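Local coordinates for hypothetical protein (Legionella pneumophila subsp. pneumophila, PDB 2IM9), which is of unknown function but is probably an N-acetylmuramoyl-L-alanine amidase-like enzyme of the papain-like (CA clan) peptidase group, at residues S73-G77 with R128-R133; R81-F85 with T187-Q191. One frame throughout, in Å; residues are numbered along the deposited sequence.

Contact 1 of 2, residues S73-G77 with R128-R133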
ATOM      1  N   SER A  73     -10.321  -4.335   1.320  1.00 16.37           N
ATOM      2  CA  SER A  73     -10.337  -5.744   1.741  1.00 16.19           C
ATOM      3  C   SER A  73     -10.359  -5.961   3.253  1.00 15.25           C
ATOM      4  O   SER A  73     -10.881  -6.974   3.722  1.00 14.78           O
ATOM      5  CB  SER A  73      -9.119  -6.469   1.169  1.00 16.74           C
ATOM      6  OG  SER A  73      -9.364  -6.893  -0.178  1.00 21.03           O
ATOM      7  N   LEU A  74      -9.741  -5.040   3.997  1.00 14.25           N
ATOM      8  CA  LEU A  74      -9.519  -5.227   5.440  1.00 13.49           C
ATOM      9  C   LEU A  74     -10.175  -4.139   6.261  1.00 14.22           C
ATOM     10  O   LEU A  74     -10.352  -3.001   5.794  1.00 15.41           O
ATOM     11  CB  LEU A  74      -8.009  -5.239   5.749  1.00 13.80           C
ATOM     12  CG  LEU A  74      -7.207  -6.340   5.036  1.00 12.20           C
ATOM     13  CD1 LEU A  74      -5.727  -6.354   5.484  1.00 11.05           C
ATOM     14  CD2 LEU A  74      -7.848  -7.689   5.316  1.00 12.83           C
ATOM     15  N   GLY A  75     -10.501  -4.488   7.502  1.00 13.54           N
ATOM     16  CA  GLY A  75     -10.991  -3.528   8.479  1.00 14.91           C
ATOM     17  C   GLY A  75     -10.316  -3.736   9.829  1.00 14.90           C
ATOM     18  O   GLY A  75      -9.135  -4.115   9.908  1.00 15.88           O
ATOM     19  N   GLU A  76     -11.054  -3.457  10.902  1.00 14.92           N
ATOM     20  CA  GLU A  76     -10.518  -3.597  12.255  1.00 15.17           C
ATOM     21  C   GLU A  76     -10.920  -4.929  12.898  1.00 15.75           C
ATOM     22  O   GLU A  76     -10.519  -5.217  14.028  1.00 15.67           O
ATOM     23  CB  GLU A  76     -10.940  -2.417  13.134  1.00 15.86           C
ATOM     24  CG  GLU A  76     -10.026  -1.190  12.992  1.00 15.10           C
ATOM     25  CD  GLU A  76     -10.068  -0.591  11.592  1.00 18.48           C
ATOM     26  OE1 GLU A  76     -11.136  -0.056  11.196  1.00 15.51           O
ATOM     27  OE2 GLU A  76      -9.036  -0.676  10.887  1.00 18.00           O
ATOM     28  N   GLY A  77     -11.668  -5.747  12.160  1.00 15.04           N
ATOM     29  CA  GLY A  77     -11.965  -7.110  12.595  1.00 16.00           C
ATOM     30  C   GLY A  77     -13.354  -7.307  13.170  1.00 16.74           C
ATOM     31  O   GLY A  77     -14.155  -6.363  13.271  1.00 16.72           O
ATOM     32  N   ARG A 128      -4.733  -0.520  17.281  1.00 20.52           N
ATOM     33  CA  ARG A 128      -5.830  -0.783  16.344  1.00 20.68           C
ATOM     34  C   ARG A 128      -7.038   0.125  16.540  1.00 19.43           C
ATOM     35  O   ARG A 128      -7.724   0.081  17.574  1.00 19.84           O
ATOM     36  CB  ARG A 128      -6.270  -2.248  16.447  1.00 21.24           C
ATOM     37  CG  ARG A 128      -7.440  -2.615  15.515  1.00 22.37           C
ATOM     38  CD  ARG A 128      -8.163  -3.901  15.976  1.00 23.49           C
ATOM     39  NE  ARG A 128      -7.224  -4.947  16.383  1.00 28.50           N
ATOM     40  CZ  ARG A 128      -6.340  -5.532  15.577  1.00 29.80           C
ATOM     41  NH1 ARG A 128      -5.534  -6.474  16.057  1.00 31.46           N
ATOM     42  NH2 ARG A 128      -6.249  -5.176  14.299  1.00 30.89           N
ATOM     43  N   SER A 129      -7.302   0.951  15.532  1.00 17.72           N
ATOM     44  CA  SER A 129      -8.510   1.783  15.514  1.00 16.88           C
ATOM     45  C   SER A 129      -8.668   2.350  14.124  1.00 16.28           C
ATOM     46  O   SER A 129      -7.681   2.458  13.380  1.00 15.11           O
ATOM     47  CB  SER A 129      -8.417   2.921  16.548  1.00 17.48           C
ATOM     48  OG  SER A 129      -7.501   3.916  16.108  1.00 18.96           O
ATOM     49  N   TYR A 130      -9.904   2.709  13.765  1.00 15.00           N
ATOM     50  CA  TYR A 130     -10.134   3.346  12.471  1.00 15.30           C
ATOM     51  C   TYR A 130      -9.226   4.570  12.268  1.00 15.10           C
ATOM     52  O   TYR A 130      -8.573   4.690  11.232  1.00 14.87           O
ATOM     53  CB  TYR A 130     -11.608   3.714  12.256  1.00 15.00           C
ATOM     54  CG  TYR A 130     -11.859   4.104  10.809  1.00 15.58           C
ATOM     55  CD1 TYR A 130     -12.277   3.161   9.881  1.00 14.80           C
ATOM     56  CD2 TYR A 130     -11.601   5.401  10.362  1.00 15.53           C
ATOM     57  CE1 TYR A 130     -12.489   3.505   8.552  1.00 15.25           C
ATOM     58  CE2 TYR A 130     -11.796   5.764   9.019  1.00 14.10           C
ATOM     59  CZ  TYR A 130     -12.233   4.810   8.124  1.00 15.46           C
ATOM     60  OH  TYR A 130     -12.413   5.138   6.794  1.00 17.21           O
ATOM     61  N   ILE A 131      -9.163   5.466  13.252  1.00 15.39           N
ATOM     62  CA  ILE A 131      -8.430   6.712  13.033  1.00 15.91           C
ATOM     63  C   ILE A 131      -6.930   6.485  13.001  1.00 16.04           C
ATOM     64  O   ILE A 131      -6.222   7.282  12.406  1.00 17.09           O
ATOM     65  CB  ILE A 131      -8.764   7.824  14.052  1.00 16.98           C
ATOM     66  CG1 ILE A 131      -8.243   7.455  15.441  1.00 18.83           C
ATOM     67  CG2 ILE A 131     -10.268   8.141  14.032  1.00 16.47           C
ATOM     68  CD1 ILE A 131      -8.197   8.631  16.389  1.00 25.01           C
ATOM     69  N   ASN A 132      -6.451   5.421  13.657  1.00 16.11           N
ATOM     70  CA  ASN A 132      -5.021   5.090  13.639  1.00 15.91           C
ATOM     71  C   ASN A 132      -4.607   4.322  12.381  1.00 15.27           C
ATOM     72  O   ASN A 132      -3.423   4.153  12.105  1.00 15.75           O
ATOM     73  CB  ASN A 132      -4.629   4.274  14.877  1.00 17.21           C
ATOM     74  CG  ASN A 132      -4.438   5.118  16.119  1.00 20.79           C
ATOM     75  OD1 ASN A 132      -4.383   6.349  16.061  1.00 24.13           O
ATOM     76  ND2 ASN A 132      -4.335   4.449  17.264  1.00 24.50           N
ATOM     77  N   ARG A 133      -5.566   3.808  11.625  1.00 14.41           N
ATOM     78  CA  ARG A 133      -5.209   3.092  10.406  1.00 14.22           C
ATOM     79  C   ARG A 133      -4.407   4.017   9.492  1.00 14.05           C
ATOM     80  O   ARG A 133      -4.686   5.212   9.396  1.00 14.39           O
ATOM     81  CB  ARG A 133      -6.459   2.579   9.685  1.00 14.07           C
ATOM     82  CG  ARG A 133      -6.142   1.341   8.802  1.00 15.83           C
ATOM     83  CD  ARG A 133      -7.234   1.057   7.777  1.00 16.29           C
ATOM     84  NE  ARG A 133      -8.511   0.665   8.383  1.00 16.59           N
ATOM     85  CZ  ARG A 133      -9.652   0.523   7.708  1.00 16.35           C
ATOM     86  NH1 ARG A 133      -9.671   0.732   6.382  1.00 16.88           N
ATOM     87  NH2 ARG A 133     -10.774   0.168   8.345  1.00 14.56           N
TER
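E76 meets S129 where the two loops come nearest, their CA atoms 6.6 Å apart. Neither segment is a regular helix or strand. Residues 73-77 run as an irregular loop, while 128-133 closes with a type I beta turn from Y130 to R133, in which R133 N bonds back to Y130 O. S129 prepares that turn with an ST motif: its short hydroxyl, OG, takes the N-H of N132 at 3.1 Å, a role suited to a small polar residue. At the turn's last position R133 directs its side chain at the other loop. Its guanidinium holds the carboxylate of E76 side-on, a bidentate salt bridge with one nitrogen to each oxygen. A long arginine suits this place because NE and NH2, on one edge of its flat group, can meet both oxygens of the buried glutamate at once. R133 NH2 reaches E76 OE1 at 2.9 Å, nearly straight at 166° and close to the guanidinium plane; R133 NE reaches E76 OE2, also at 2.9 Å, but in a more bent bond. Both oxygens offer their syn lone pairs, although the two planes are twisted 33° apart. The glutamate chain folds at chi2 (64°), which turns its carboxylate toward the arginine. The bridge ties the loop between helices 53-63 and 95-107 to the one between helices 111-122 and 137-147, within the amidase-like family region. Y123 OH also bonds to E76 OE2, so this buried carboxylate has more than one partner. E76 OE1 also lies 3.7 Å from Y130 CD1, with carboxylate and ring planes perpendicular. L74 O lies over one face of the R133 guanidinium, 3.8 Å from NH1. R128 slides past E76 in the opposite direction: R128 CG packs against E76 CG at 3.9 Å, and R128 CD lies by E76 O.

Contact 2 of 2, residues R81-F85 with T187-Q191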
ATOM      1  N   ARG A  81     -15.685  -1.236  15.996  1.00 14.81           N
ATOM      2  CA  ARG A  81     -16.685  -0.179  16.179  1.00 14.52           C
ATOM      3  C   ARG A  81     -17.163   0.365  14.833  1.00 15.38           C
ATOM      4  O   ARG A  81     -18.357   0.618  14.657  1.00 15.40           O
ATOM      5  CB  ARG A  81     -16.109   0.952  17.046  1.00 14.23           C
ATOM      6  CG  ARG A  81     -17.098   2.137  17.299  1.00 13.27           C
ATOM      7  CD  ARG A  81     -18.415   1.684  17.917  1.00 16.24           C
ATOM      8  NE  ARG A  81     -19.181   2.831  18.420  1.00 18.54           N
ATOM      9  CZ  ARG A  81     -20.321   2.718  19.090  1.00 20.77           C
ATOM     10  NH1 ARG A  81     -20.825   1.511  19.345  1.00 22.49           N
ATOM     11  NH2 ARG A  81     -20.944   3.807  19.516  1.00 22.11           N
ATOM     12  N   TYR A  82     -16.230   0.578  13.895  1.00 14.76           N
ATOM     13  CA  TYR A  82     -16.580   1.266  12.634  1.00 15.04           C
ATOM     14  C   TYR A  82     -16.487   0.384  11.400  1.00 15.18           C
ATOM     15  O   TYR A  82     -17.278   0.543  10.471  1.00 16.50           O
ATOM     16  CB  TYR A  82     -15.713   2.529  12.431  1.00 15.37           C
ATOM     17  CG  TYR A  82     -15.769   3.422  13.642  1.00 14.43           C
ATOM     18  CD1 TYR A  82     -16.909   4.185  13.913  1.00 14.67           C
ATOM     19  CD2 TYR A  82     -14.692   3.487  14.532  1.00 13.85           C
ATOM     20  CE1 TYR A  82     -16.985   4.992  15.074  1.00 16.58           C
ATOM     21  CE2 TYR A  82     -14.747   4.300  15.685  1.00 15.35           C
ATOM     22  CZ  TYR A  82     -15.904   5.039  15.941  1.00 17.57           C
ATOM     23  OH  TYR A  82     -15.989   5.822  17.068  1.00 18.39           O
ATOM     24  N   ASP A  83     -15.508  -0.520  11.364  1.00 14.56           N
ATOM     25  CA  ASP A  83     -15.268  -1.308  10.158  1.00 13.78           C
ATOM     26  C   ASP A  83     -14.935  -2.741  10.537  1.00 14.12           C
ATOM     27  O   ASP A  83     -13.820  -3.026  10.967  1.00 12.83           O
ATOM     28  CB  ASP A  83     -14.122  -0.698   9.325  1.00 13.91           C
ATOM     29  CG  ASP A  83     -13.949  -1.379   7.971  1.00 13.33           C
ATOM     30  OD1 ASP A  83     -14.550  -2.477   7.735  1.00 14.05           O
ATOM     31  OD2 ASP A  83     -13.234  -0.802   7.119  1.00 14.73           O
ATOM     32  N   GLN A  84     -15.921  -3.626  10.377  1.00 13.92           N
ATOM     33  CA  GLN A  84     -15.831  -5.021  10.863  1.00 14.43           C
ATOM     34  C   GLN A  84     -15.378  -6.003   9.786  1.00 14.81           C
ATOM     35  O   GLN A  84     -15.555  -7.233   9.918  1.00 15.26           O
ATOM     36  CB  GLN A  84     -17.183  -5.445  11.468  1.00 14.08           C
ATOM     37  CG  GLN A  84     -17.634  -4.521  12.636  1.00 15.25           C
ATOM     38  CD  GLN A  84     -18.943  -4.975  13.286  1.00 17.24           C
ATOM     39  OE1 GLN A  84     -19.763  -5.668  12.667  1.00 19.19           O
ATOM     40  NE2 GLN A  84     -19.141  -4.573  14.534  1.00 19.14           N
ATOM     41  N   PHE A  85     -14.777  -5.474   8.719  1.00 13.77           N
ATOM     42  CA  PHE A  85     -14.076  -6.342   7.774  1.00 14.02           C
ATOM     43  C   PHE A  85     -12.854  -6.983   8.469  1.00 14.10           C
ATOM     44  O   PHE A  85     -12.371  -6.461   9.497  1.00 14.94           O
ATOM     45  CB  PHE A  85     -13.655  -5.547   6.535  1.00 14.32           C
ATOM     46  CG  PHE A  85     -14.616  -5.663   5.380  1.00 13.86           C
ATOM     47  CD1 PHE A  85     -15.991  -5.441   5.565  1.00 17.16           C
ATOM     48  CD2 PHE A  85     -14.161  -6.038   4.120  1.00 15.97           C
ATOM     49  CE1 PHE A  85     -16.887  -5.560   4.511  1.00 18.15           C
ATOM     50  CE2 PHE A  85     -15.062  -6.153   3.038  1.00 18.01           C
ATOM     51  CZ  PHE A  85     -16.430  -5.899   3.249  1.00 18.07           C
ATOM     52  N   THR A 187     -18.641   4.122   4.824  1.00 19.07           N
ATOM     53  CA  THR A 187     -17.464   3.930   5.668  1.00 17.93           C
ATOM     54  C   THR A 187     -17.716   2.945   6.804  1.00 17.69           C
ATOM     55  O   THR A 187     -16.797   2.254   7.243  1.00 17.52           O
ATOM     56  CB  THR A 187     -16.987   5.277   6.247  1.00 17.96           C
ATOM     57  OG1 THR A 187     -16.348   6.006   5.201  1.00 18.73           O
ATOM     58  CG2 THR A 187     -15.984   5.077   7.375  1.00 18.27           C
ATOM     59  N   ILE A 188     -18.956   2.905   7.284  1.00 16.46           N
ATOM     60  CA  ILE A 188     -19.298   2.081   8.433  1.00 16.54           C
ATOM     61  C   ILE A 188     -19.765   0.723   7.948  1.00 16.76           C
ATOM     62  O   ILE A 188     -20.880   0.592   7.418  1.00 17.18           O
ATOM     63  CB  ILE A 188     -20.410   2.736   9.301  1.00 16.07           C
ATOM     64  CG1 ILE A 188     -20.045   4.182   9.646  1.00 17.02           C
ATOM     65  CG2 ILE A 188     -20.702   1.865  10.565  1.00 17.80           C
ATOM     66  CD1 ILE A 188     -18.819   4.332  10.553  1.00 17.79           C
ATOM     67  N   ARG A 189     -18.915  -0.279   8.154  1.00 16.68           N
ATOM     68  CA  ARG A 189     -19.162  -1.620   7.632  1.00 17.53           C
ATOM     69  C   ARG A 189     -19.432  -2.584   8.786  1.00 18.73           C
ATOM     70  O   ARG A 189     -18.514  -3.003   9.485  1.00 17.79           O
ATOM     71  CB  ARG A 189     -17.995  -2.085   6.748  1.00 17.56           C
ATOM     72  CG  ARG A 189     -17.798  -1.188   5.516  1.00 18.40           C
ATOM     73  CD  ARG A 189     -16.877  -1.802   4.501  1.00 18.49           C
ATOM     74  NE  ARG A 189     -15.506  -1.939   5.004  1.00 18.50           N
ATOM     75  CZ  ARG A 189     -14.486  -2.332   4.255  1.00 19.99           C
ATOM     76  NH1 ARG A 189     -14.678  -2.608   2.973  1.00 16.66           N
ATOM     77  NH2 ARG A 189     -13.268  -2.428   4.782  1.00 17.99           N
ATOM     78  N   LEU A 190     -20.712  -2.892   9.000  1.00 19.30           N
ATOM     79  CA  LEU A 190     -21.129  -3.719  10.122  1.00 21.02           C
ATOM     80  C   LEU A 190     -21.595  -5.066   9.597  1.00 23.19           C
ATOM     81  O   LEU A 190     -22.199  -5.137   8.533  1.00 23.06           O
ATOM     82  CB  LEU A 190     -22.244  -3.020  10.902  1.00 21.62           C
ATOM     83  CG  LEU A 190     -21.939  -1.611  11.426  1.00 21.03           C
ATOM     84  CD1 LEU A 190     -23.166  -1.005  12.130  1.00 23.98           C
ATOM     85  CD2 LEU A 190     -20.698  -1.584  12.327  1.00 22.43           C
ATOM     86  N   GLN A 191     -21.310  -6.140  10.327  1.00 25.32           N
ATOM     87  CA  GLN A 191     -21.630  -7.473   9.816  1.00 28.02           C
ATOM     88  C   GLN A 191     -23.130  -7.725   9.824  1.00 29.31           C
ATOM     89  O   GLN A 191     -23.670  -8.330   8.893  1.00 29.79           O
ATOM     90  CB  GLN A 191     -20.864  -8.550  10.577  1.00 28.16           C
ATOM     91  CG  GLN A 191     -19.351  -8.363  10.446  1.00 30.44           C
ATOM     92  CD  GLN A 191     -18.587  -9.667  10.471  1.00 33.76           C
ATOM     93  OE1 GLN A 191     -18.669 -10.463   9.531  1.00 34.68           O
ATOM     94  NE2 GLN A 191     -17.824  -9.886  11.541  1.00 35.11           N
TER
HETATM   95  O   HOH W   1     -14.501   1.462   6.051  1.00 19.46           O
HETATM   96  O   HOH W   2     -18.448  -8.472  13.904  1.00 25.31           O
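R189, Q84 and Y82 bury the most surface here, and R189 does so by meeting both D83 and F85. The long arginine suits its place because one flat group can bond along its edge while stacking through its face. At that edge NE and NH2 grip the carboxylate of D83 in a side-on salt bridge: R189 NH2 takes a syn lone pair of D83 OD2 at 2.8 Å, whereas R189 NE comes to D83 OD1 from above the carboxylate plane. From the opposite face of that plane F85 N reaches OD1, closing an Asx turn that further fixes the aspartate. The F85 ring lies flat against the guanidinium, planes 3° apart, with R189 CZ 3.6 Å from the ring centroid: a cation-pi stack. The bend of the arginine chain at chi3 (-65°) helps bring the group over the ring.

The backbones bridge once, at D83 and R189. Y82 takes part through its carbonyl, Y82 O accepting R189 N at 3.0 Å, and through its ring, whose edge meets I188 CD1 at CD1. On the far side of the bridge Q84 N bonds to R189 O at 2.8 Å, and Q84 extends that pairing through its side chain. Extended beyond CG (chi2 -177°), it carries OE1 to the N-H of Q191, 2.8 Å away and nearly straight, while its CD packs on L190 CD2. A water joins D83 OD2 to T187 O.

Helix 195-209 lies against this surface contact: Y82 and T187 touch its L205, L190 lies on E197 and R201, and R81 makes a salt bridge with E204.

Contacts 1 and 2 have centres about 9 Å apart, and their segments alternate along the chain. D83 is the main joint: D83 OD2 of contact 2 forms a salt bridge with R133 NH2 of contact 1 at 2.9 Å, so this aspartate and E76 share R133 in a chain of alternating charges that ends at R189. A probable backbone hydrogen bond, E76 N to D83 O at 2.8 Å, runs beside it. Packing adds S73 O against F85 CD2, 3.4 Å apart. All four segments belong to the amidase-like region, and together they join three loops between helices; neither contact holds a bound ligand or an assigned active-site residue.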